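PDB 4M8A: ATP-dependent zinc metalloprotease FtsH from Thermotoga maritima, which probably acts as a processive, ATP-dependent zinc metalloprotease on cytoplasmic and membrane proteins, represented here by its periplasmic domain. Local coordinates for residues S21-E25 with V36-D40; F12-E17 with K60-I66. One frame throughout, in Å; residues are numbered along the deposited sequence. Where two conformers were deposited one is given.

Interaction 1: residues S21-E25 with V36-D40; sequences SVVSE and VYTKD
Ser-24 and Glu-25 both give their backbone N-H to the carbonyl of Tyr-37. Ser-24 N is 2.8 Å from Tyr-37 O and Glu-25 N is 3.3 Å from it. Both come from the same face of the carbonyl plane and are tilted out of it. Two residues facing one make this a classic beta bulge in the antiparallel hairpin of strands 23-29 and 33-38. Within the same bulge, Tyr-37 N returns a nearly straight bond to Glu-25 O (2.8 Å, 174° at the hydrogen). Before it, Lys-39 N bonds to Val-22 O at 2.6 Å. Ser-21 OG accepts from Val-23 N in an ST turn and also bonds to Met-15 O.

The apolar contacts lie beside these bonds. Val-22 spreads its two methyls over Thr-38, with CG1 3.7 Å from Thr-38 CG2. Its chi1 of 70° puts CG2 anti to the backbone N, where it passes Lys-39 N and reaches Asp-40 CG. A glycine here would probably uncover the Val-22 side of Thr-38 and leave a gap beside Lys-39 N and Asp-40. Val-23 CG1 touches Val-36 CG1 at 4.0 Å. Glu-25 runs alongside Tyr-37, carboxylate and ring planes 39° apart, and its OE2 is hydrogen-bonded to Ser-69 OG.

Apolar contacts are few. One carbonyl, Tyr-37 O, serves two N-H groups, so the strands stay paired through a register shift of one residue.

Interaction 2: residues F12-E17 with K60-I66; sequences FVQMVE and KLVSKGI
Val-16 pushes its two methyls between the side chains of Lys-60, Leu-61 and Lys-64. Its CG1 stands anti to the backbone N (chi1 173°) and meets Lys-60 CE and Lys-64 CD, each at 3.8 Å. Its CG2 packs on Leu-61 CD2 at 3.7 Å, the two side chains crossing at about a right angle. Leu-61 CD2 also approaches Phe-12 CZ, at 4.3 Å. Ile-66 CD1 reaches Val-16 CG1 from the chain just after the helix.

Polar groups border this apolar patch. The extended chain of Lys-60 crosses Glu-17 and brings NZ to 3.2 Å from Glu-17 OE2, a salt bridge with a weak hydrogen bond. In Lys-64 a turn at chi3 (54°) brings CE to 3.0 Å from Val-16 O. Its ammonium lies at a poor angle for a bond to that oxygen.

The contact joins helix 9-17 to the end of helix 55-63, two helices packed on one face of the mixed sheet of the FtsH periplasmic domain. Helix 55-63 closes in a Schellman motif. Gly-65 takes a positive phi of 83°, Ile-66 N bonds back to Leu-61 O, and Gly-65 N to Val-62 O. This turn brings Ile-66 toward Val-16.

Further out, strand residues back the contact. Phe-12 lies on Val-26, Leu-34 and Val-36, Ile-66 on Val-23 and Val-26, and Leu-61 on Val-68. Ile-66 O also accepts a hydrogen bond from Thr-10 of a second subunit, and Val-13 packs on Val-62 of a third.

How the interactions relate
Interaction 1 pairs two strands within the sheet, while interaction 2 joins two helices lying over it. Interaction 2 is the more buried, with four of its eight touching residues buried against three of ten. Each has an exposed rim: Lys-39 and Asp-40 in one, Glu-17 and Lys-64 in the other. In 21-25 with 36-40 backbone hydrogen bonds dominate. In 12-17 with 60-66 the hold comes from apolar side chains, with a salt bridge at the margin. Apolar side chains of both meet between helices and sheet. Helix 9-17 is followed, after a short loop, by strand 23-29. Other subunits of the hexameric assembly touch interaction 2 but not interaction 1.

Interaction 1: residues S21-E25 with V36-D40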
ATOM      1  N   SER B  21      14.727  -1.661   0.191  1.00 38.30           N
ATOM      2  CA  SER B  21      14.641  -3.045  -0.289  1.00 34.95           C
ATOM      3  C   SER B  21      15.401  -3.268  -1.572  1.00 32.71           C
ATOM      4  O   SER B  21      15.275  -2.525  -2.554  1.00 33.38           O
ATOM      5  CB  SER B  21      13.222  -3.600  -0.424  1.00 27.12           C
ATOM      6  OG  SER B  21      13.280  -4.922  -0.957  1.00 27.99           O
ATOM      7  N   VAL B  22      16.205  -4.317  -1.547  1.00 25.69           N
ATOM      8  CA  VAL B  22      17.088  -4.631  -2.637  0.50 25.62           C
ATOM      9  C   VAL B  22      16.377  -5.586  -3.595  1.00 17.43           C
ATOM     10  O   VAL B  22      16.937  -5.964  -4.609  0.50 21.54           O
ATOM     11  CB  VAL B  22      18.402  -5.262  -2.094  1.00 40.49           C
ATOM     12  CG1 VAL B  22      18.138  -6.661  -1.547  1.00 43.96           C
ATOM     13  CG2 VAL B  22      19.502  -5.280  -3.158  1.00 45.37           C
ATOM     14  N   VAL B  23      15.127  -5.953  -3.303  1.00 16.49           N
ATOM     15  CA  VAL B  23      14.438  -6.945  -4.149  1.00 13.41           C
ATOM     16  C   VAL B  23      13.916  -6.347  -5.458  1.00 14.06           C
ATOM     17  O   VAL B  23      13.124  -5.392  -5.450  1.00 15.14           O
ATOM     18  CB  VAL B  23      13.286  -7.687  -3.431  1.00 11.92           C
ATOM     19  CG1 VAL B  23      12.652  -8.724  -4.365  1.00 11.51           C
ATOM     20  CG2 VAL B  23      13.790  -8.355  -2.147  1.00 16.32           C
ATOM     21  N   SER B  24      14.343  -6.923  -6.583  1.00 11.74           N
ATOM     22  CA  SER B  24      13.884  -6.439  -7.885  1.00 11.37           C
ATOM     23  C   SER B  24      12.794  -7.308  -8.488  1.00  9.85           C
ATOM     24  O   SER B  24      11.888  -6.796  -9.140  1.00 12.11           O
ATOM     25  CB  SER B  24      15.046  -6.311  -8.864  1.00 16.45           C
ATOM     26  OG  SER B  24      15.776  -7.511  -8.927  1.00 18.87           O
ATOM     27  N   GLU B  25      12.873  -8.618  -8.278  1.00 10.00           N
ATOM     28  CA  GLU B  25      11.951  -9.527  -8.947  1.00 10.04           C
ATOM     29  C   GLU B  25      11.737 -10.767  -8.099  1.00  8.87           C
ATOM     30  O   GLU B  25      12.672 -11.265  -7.463  1.00 10.16           O
ATOM     31  CB  GLU B  25      12.463  -9.942 -10.349  1.00 10.84           C
ATOM     32  CG  GLU B  25      11.493 -10.887 -11.071  1.00 14.18           C
ATOM     33  CD  GLU B  25      11.867 -11.156 -12.502  1.00 18.67           C
ATOM     34  OE1 GLU B  25      13.020 -10.871 -12.867  1.00 21.96           O
ATOM     35  OE2 GLU B  25      11.003 -11.660 -13.259  1.00 18.90           O
ATOM     36  N   VAL B  36      14.256 -15.271  -6.212  1.00 10.26           N
ATOM     37  CA  VAL B  36      14.254 -13.886  -5.768  1.00 11.27           C
ATOM     38  C   VAL B  36      15.515 -13.180  -6.271  1.00  9.36           C
ATOM     39  O   VAL B  36      16.630 -13.572  -5.957  1.00 13.19           O
ATOM     40  CB  VAL B  36      14.184 -13.812  -4.234  1.00 12.47           C
ATOM     41  CG1 VAL B  36      14.183 -12.367  -3.756  1.00 13.41           C
ATOM     42  CG2 VAL B  36      12.958 -14.572  -3.721  1.00 13.09           C
ATOM     43  N   TYR B  37      15.321 -12.147  -7.070  1.00 10.82           N
ATOM     44  CA  TYR B  37      16.416 -11.399  -7.667  1.00 11.32           C
ATOM     45  C   TYR B  37      16.577 -10.063  -6.965  1.00 10.51           C
ATOM     46  O   TYR B  37      15.596  -9.403  -6.644  1.00 13.00           O
ATOM     47  CB  TYR B  37      16.146 -11.169  -9.157  1.00 11.25           C
ATOM     48  CG  TYR B  37      16.056 -12.437  -9.965  1.00 10.44           C
ATOM     49  CD1 TYR B  37      14.871 -13.182 -10.018  1.00 10.90           C
ATOM     50  CD2 TYR B  37      17.155 -12.898 -10.682  1.00 10.24           C
ATOM     51  CE1 TYR B  37      14.796 -14.349 -10.767  1.00 12.80           C
ATOM     52  CE2 TYR B  37      17.087 -14.059 -11.430  1.00 13.86           C
ATOM     53  CZ  TYR B  37      15.911 -14.787 -11.465  1.00 12.99           C
ATOM     54  OH  TYR B  37      15.854 -15.958 -12.204  1.00 17.56           O
ATOM     55  N   THR B  38      17.818  -9.657  -6.755  1.00 14.86           N
ATOM     56  CA  THR B  38      18.111  -8.401  -6.099  1.00 16.21           C
ATOM     57  C   THR B  38      18.686  -7.380  -7.068  1.00 17.33           C
ATOM     58  O   THR B  38      19.246  -7.730  -8.117  1.00 19.74           O
ATOM     59  CB  THR B  38      19.099  -8.574  -4.948  1.00 22.24           C
ATOM     60  OG1 THR B  38      20.339  -9.072  -5.462  1.00 20.73           O
ATOM     61  CG2 THR B  38      18.556  -9.533  -3.915  1.00 23.69           C
ATOM     62  N   LYS B  39      18.563  -6.112  -6.695  1.00 19.13           N
ATOM     63  CA  LYS B  39      19.062  -5.022  -7.521  1.00 22.61           C
ATOM     64  C   LYS B  39      20.572  -5.056  -7.657  1.00 23.31           C
ATOM     65  O   LYS B  39      21.112  -4.503  -8.619  1.00 27.23           O
ATOM     66  CB  LYS B  39      18.609  -3.678  -6.955  1.00 23.34           C
ATOM     67  CG  LYS B  39      17.098  -3.517  -6.972  1.00 25.63           C
ATOM     68  CD  LYS B  39      16.654  -2.131  -6.531  1.00 27.50           C
ATOM     69  CE  LYS B  39      15.128  -2.048  -6.516  1.00 30.55           C
ATOM     70  NZ  LYS B  39      14.638  -0.753  -5.953  1.00 35.70           N
ATOM     71  N   ASP B  40      21.254  -5.691  -6.701  1.00 20.11           N
ATOM     72  CA  ASP B  40      22.709  -5.821  -6.772  1.00 21.33           C
ATOM     73  C   ASP B  40      23.192  -7.057  -7.538  1.00 18.86           C
ATOM     74  O   ASP B  40      24.389  -7.365  -7.537  1.00 23.31           O
ATOM     75  CB  ASP B  40      23.361  -5.728  -5.383  1.00 25.92           C
ATOM     76  CG  ASP B  40      22.986  -6.872  -4.448  1.00 35.00           C
ATOM     77  OD1 ASP B  40      22.293  -7.830  -4.852  1.00 32.90           O
ATOM     78  OD2 ASP B  40      23.418  -6.813  -3.275  1.00 40.07           O
TER

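Interaction 2: residues F12-E17 with K60-I66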
ATOM      1  N   PHE B  12      13.550 -13.847   3.374  1.00 16.71           N
ATOM      2  CA  PHE B  12      12.932 -13.287   2.175  1.00 16.20           C
ATOM      3  C   PHE B  12      11.988 -12.150   2.546  1.00 17.33           C
ATOM      4  O   PHE B  12      12.060 -11.063   1.972  1.00 17.62           O
ATOM      5  CB  PHE B  12      12.167 -14.379   1.420  1.00 14.00           C
ATOM      6  CG  PHE B  12      11.187 -13.853   0.401  1.00 13.92           C
ATOM      7  CD1 PHE B  12      11.619 -13.128  -0.700  1.00 14.36           C
ATOM      8  CD2 PHE B  12       9.828 -14.105   0.543  1.00 16.54           C
ATOM      9  CE1 PHE B  12      10.709 -12.644  -1.636  1.00 14.97           C
ATOM     10  CE2 PHE B  12       8.915 -13.635  -0.387  1.00 17.25           C
ATOM     11  CZ  PHE B  12       9.353 -12.905  -1.484  1.00 15.35           C
ATOM     12  N   VAL B  13      11.099 -12.401   3.504  1.00 15.90           N
ATOM     13  CA  VAL B  13      10.187 -11.360   3.969  1.00 17.71           C
ATOM     14  C   VAL B  13      10.970 -10.158   4.497  1.00 18.63           C
ATOM     15  O   VAL B  13      10.615  -9.011   4.201  1.00 21.71           O
ATOM     16  CB  VAL B  13       9.183 -11.903   5.013  1.00 18.10           C
ATOM     17  CG1 VAL B  13       8.370 -10.788   5.605  1.00 18.75           C
ATOM     18  CG2 VAL B  13       8.277 -12.949   4.369  1.00 21.20           C
ATOM     19  N   GLN B  14      12.049 -10.441   5.242  0.54 18.65           N
ATOM     20  CA  GLN B  14      12.996  -9.436   5.763  0.54 18.97           C
ATOM     21  C   GLN B  14      13.554  -8.527   4.662  0.54 18.06           C
ATOM     22  O   GLN B  14      13.728  -7.317   4.850  0.54 19.64           O
ATOM     23  CB  GLN B  14      14.172 -10.122   6.490  0.54 21.03           C
ATOM     24  CG  GLN B  14      13.979 -10.370   7.991  0.54 20.57           C
ATOM     25  CD  GLN B  14      15.035 -11.285   8.634  0.54 21.41           C
ATOM     26  OE1 GLN B  14      15.992 -11.726   7.994  0.54 23.20           O
ATOM     27  NE2 GLN B  14      14.846 -11.574   9.917  0.54 21.61           N
ATOM     28  N   MET B  15      13.844  -9.128   3.515  1.00 19.13           N
ATOM     29  CA  MET B  15      14.374  -8.413   2.353  1.00 19.48           C
ATOM     30  C   MET B  15      13.320  -7.564   1.661  1.00 20.90           C
ATOM     31  O   MET B  15      13.592  -6.441   1.227  1.00 22.08           O
ATOM     32  CB  MET B  15      14.991  -9.393   1.361  1.00 19.15           C
ATOM     33  CG  MET B  15      16.296  -9.936   1.847  1.00 25.92           C
ATOM     34  SD  MET B  15      16.925 -11.200   0.751  1.00 31.17           S
ATOM     35  CE  MET B  15      16.902 -10.336  -0.805  1.00 31.21           C
ATOM     36  N   VAL B  16      12.117  -8.106   1.557  1.00 19.20           N
ATOM     37  CA  VAL B  16      11.010  -7.358   0.989  1.00 21.17           C
ATOM     38  C   VAL B  16      10.707  -6.112   1.831  1.00 21.55           C
ATOM     39  O   VAL B  16      10.514  -5.013   1.287  1.00 23.51           O
ATOM     40  CB  VAL B  16       9.765  -8.256   0.839  1.00 22.38           C
ATOM     41  CG1 VAL B  16       8.554  -7.435   0.412  1.00 22.84           C
ATOM     42  CG2 VAL B  16      10.044  -9.366  -0.168  1.00 21.26           C
ATOM     43  N   GLU B  17      10.709  -6.276   3.153  1.00 24.35           N
ATOM     44  CA  GLU B  17      10.306  -5.213   4.075  1.00 23.58           C
ATOM     45  C   GLU B  17      11.367  -4.148   4.294  1.00 29.95           C
ATOM     46  O   GLU B  17      11.056  -3.067   4.800  1.00 31.26           O
ATOM     47  CB  GLU B  17       9.911  -5.800   5.433  1.00 24.40           C
ATOM     48  CG  GLU B  17       8.724  -6.725   5.385  1.00 25.34           C
ATOM     49  CD  GLU B  17       8.340  -7.264   6.754  1.00 28.65           C
ATOM     50  OE1 GLU B  17       9.183  -7.241   7.685  1.00 30.95           O
ATOM     51  OE2 GLU B  17       7.188  -7.717   6.904  1.00 32.22           O
ATOM     52  N   LYS B  60       1.256  -7.105  -1.915  1.00 22.92           N
ATOM     53  CA  LYS B  60       2.325  -6.364  -1.235  1.00 24.03           C
ATOM     54  C   LYS B  60       3.573  -6.201  -2.111  1.00 19.81           C
ATOM     55  O   LYS B  60       4.128  -5.101  -2.225  1.00 21.70           O
ATOM     56  CB  LYS B  60       2.713  -7.056   0.074  1.00 27.38           C
ATOM     57  CG  LYS B  60       3.913  -6.442   0.801  1.00 36.43           C
ATOM     58  CD  LYS B  60       4.224  -7.230   2.076  1.00 41.33           C
ATOM     59  CE  LYS B  60       5.575  -6.860   2.671  1.00 47.56           C
ATOM     60  NZ  LYS B  60       5.829  -7.577   3.959  1.00 49.41           N
ATOM     61  N   LEU B  61       4.039  -7.296  -2.707  1.00 15.72           N
ATOM     62  CA  LEU B  61       5.133  -7.221  -3.656  1.00 13.16           C
ATOM     63  C   LEU B  61       4.799  -6.261  -4.792  1.00 11.64           C
ATOM     64  O   LEU B  61       5.606  -5.392  -5.132  1.00 12.75           O
ATOM     65  CB  LEU B  61       5.416  -8.608  -4.230  1.00 11.62           C
ATOM     66  CG  LEU B  61       5.928  -9.673  -3.250  1.00 11.82           C
ATOM     67  CD1 LEU B  61       5.999 -11.012  -3.960  1.00 12.17           C
ATOM     68  CD2 LEU B  61       7.273  -9.294  -2.654  1.00 14.55           C
ATOM     69  N   VAL B  62       3.613  -6.407  -5.379  1.00 13.33           N
ATOM     70  CA  VAL B  62       3.242  -5.546  -6.504  1.00 15.68           C
ATOM     71  C   VAL B  62       3.191  -4.065  -6.109  1.00 17.47           C
ATOM     72  O   VAL B  62       3.665  -3.183  -6.847  1.00 17.53           O
ATOM     73  CB  VAL B  62       1.894  -5.992  -7.142  1.00 14.23           C
ATOM     74  CG1 VAL B  62       1.413  -4.973  -8.185  1.00 14.40           C
ATOM     75  CG2 VAL B  62       2.040  -7.370  -7.762  1.00 14.60           C
ATOM     76  N   SER B  63       2.634  -3.786  -4.936  1.00 17.31           N
ATOM     77  CA  SER B  63       2.484  -2.411  -4.472  1.00 20.49           C
ATOM     78  C   SER B  63       3.848  -1.752  -4.246  1.00 19.28           C
ATOM     79  O   SER B  63       3.969  -0.539  -4.347  1.00 21.60           O
ATOM     80  CB  SER B  63       1.657  -2.384  -3.183  1.00 28.26           C
ATOM     81  OG  SER B  63       2.418  -2.845  -2.077  1.00 36.33           O
ATOM     82  N   LYS B  64       4.875  -2.563  -3.976  1.00 19.97           N
ATOM     83  CA  LYS B  64       6.237  -2.063  -3.798  1.00 19.58           C
ATOM     84  C   LYS B  64       6.949  -1.866  -5.123  1.00 16.34           C
ATOM     85  O   LYS B  64       8.057  -1.331  -5.172  1.00 20.00           O
ATOM     86  CB  LYS B  64       7.046  -3.014  -2.916  1.00 20.30           C
ATOM     87  CG  LYS B  64       6.557  -3.049  -1.479  1.00 28.82           C
ATOM     88  CD  LYS B  64       7.416  -3.971  -0.655  1.00 31.94           C
ATOM     89  CE  LYS B  64       8.874  -3.571  -0.790  1.00 38.54           C
ATOM     90  NZ  LYS B  64       9.142  -2.219  -0.220  1.00 39.21           N
ATOM     91  N   GLY B  65       6.303  -2.287  -6.201  1.00 15.29           N
ATOM     92  CA  GLY B  65       6.885  -2.171  -7.524  1.00 17.69           C
ATOM     93  C   GLY B  65       7.831  -3.306  -7.849  1.00 15.50           C
ATOM     94  O   GLY B  65       8.510  -3.263  -8.874  1.00 16.43           O
ATOM     95  N   ILE B  66       7.863  -4.330  -6.988  1.00 12.38           N
ATOM     96  CA  ILE B  66       8.672  -5.525  -7.242  1.00 12.52           C
ATOM     97  C   ILE B  66       8.032  -6.278  -8.397  1.00 12.35           C
ATOM     98  O   ILE B  66       6.810  -6.394  -8.468  1.00 10.84           O
ATOM     99  CB  ILE B  66       8.786  -6.409  -5.983  1.00 11.09           C
ATOM    100  CG1 ILE B  66       9.567  -5.655  -4.896  1.00 12.26           C
ATOM    101  CG2 ILE B  66       9.429  -7.772  -6.316  1.00 12.25           C
ATOM    102  CD1 ILE B  66       9.452  -6.257  -3.520  1.00 13.18           C
TER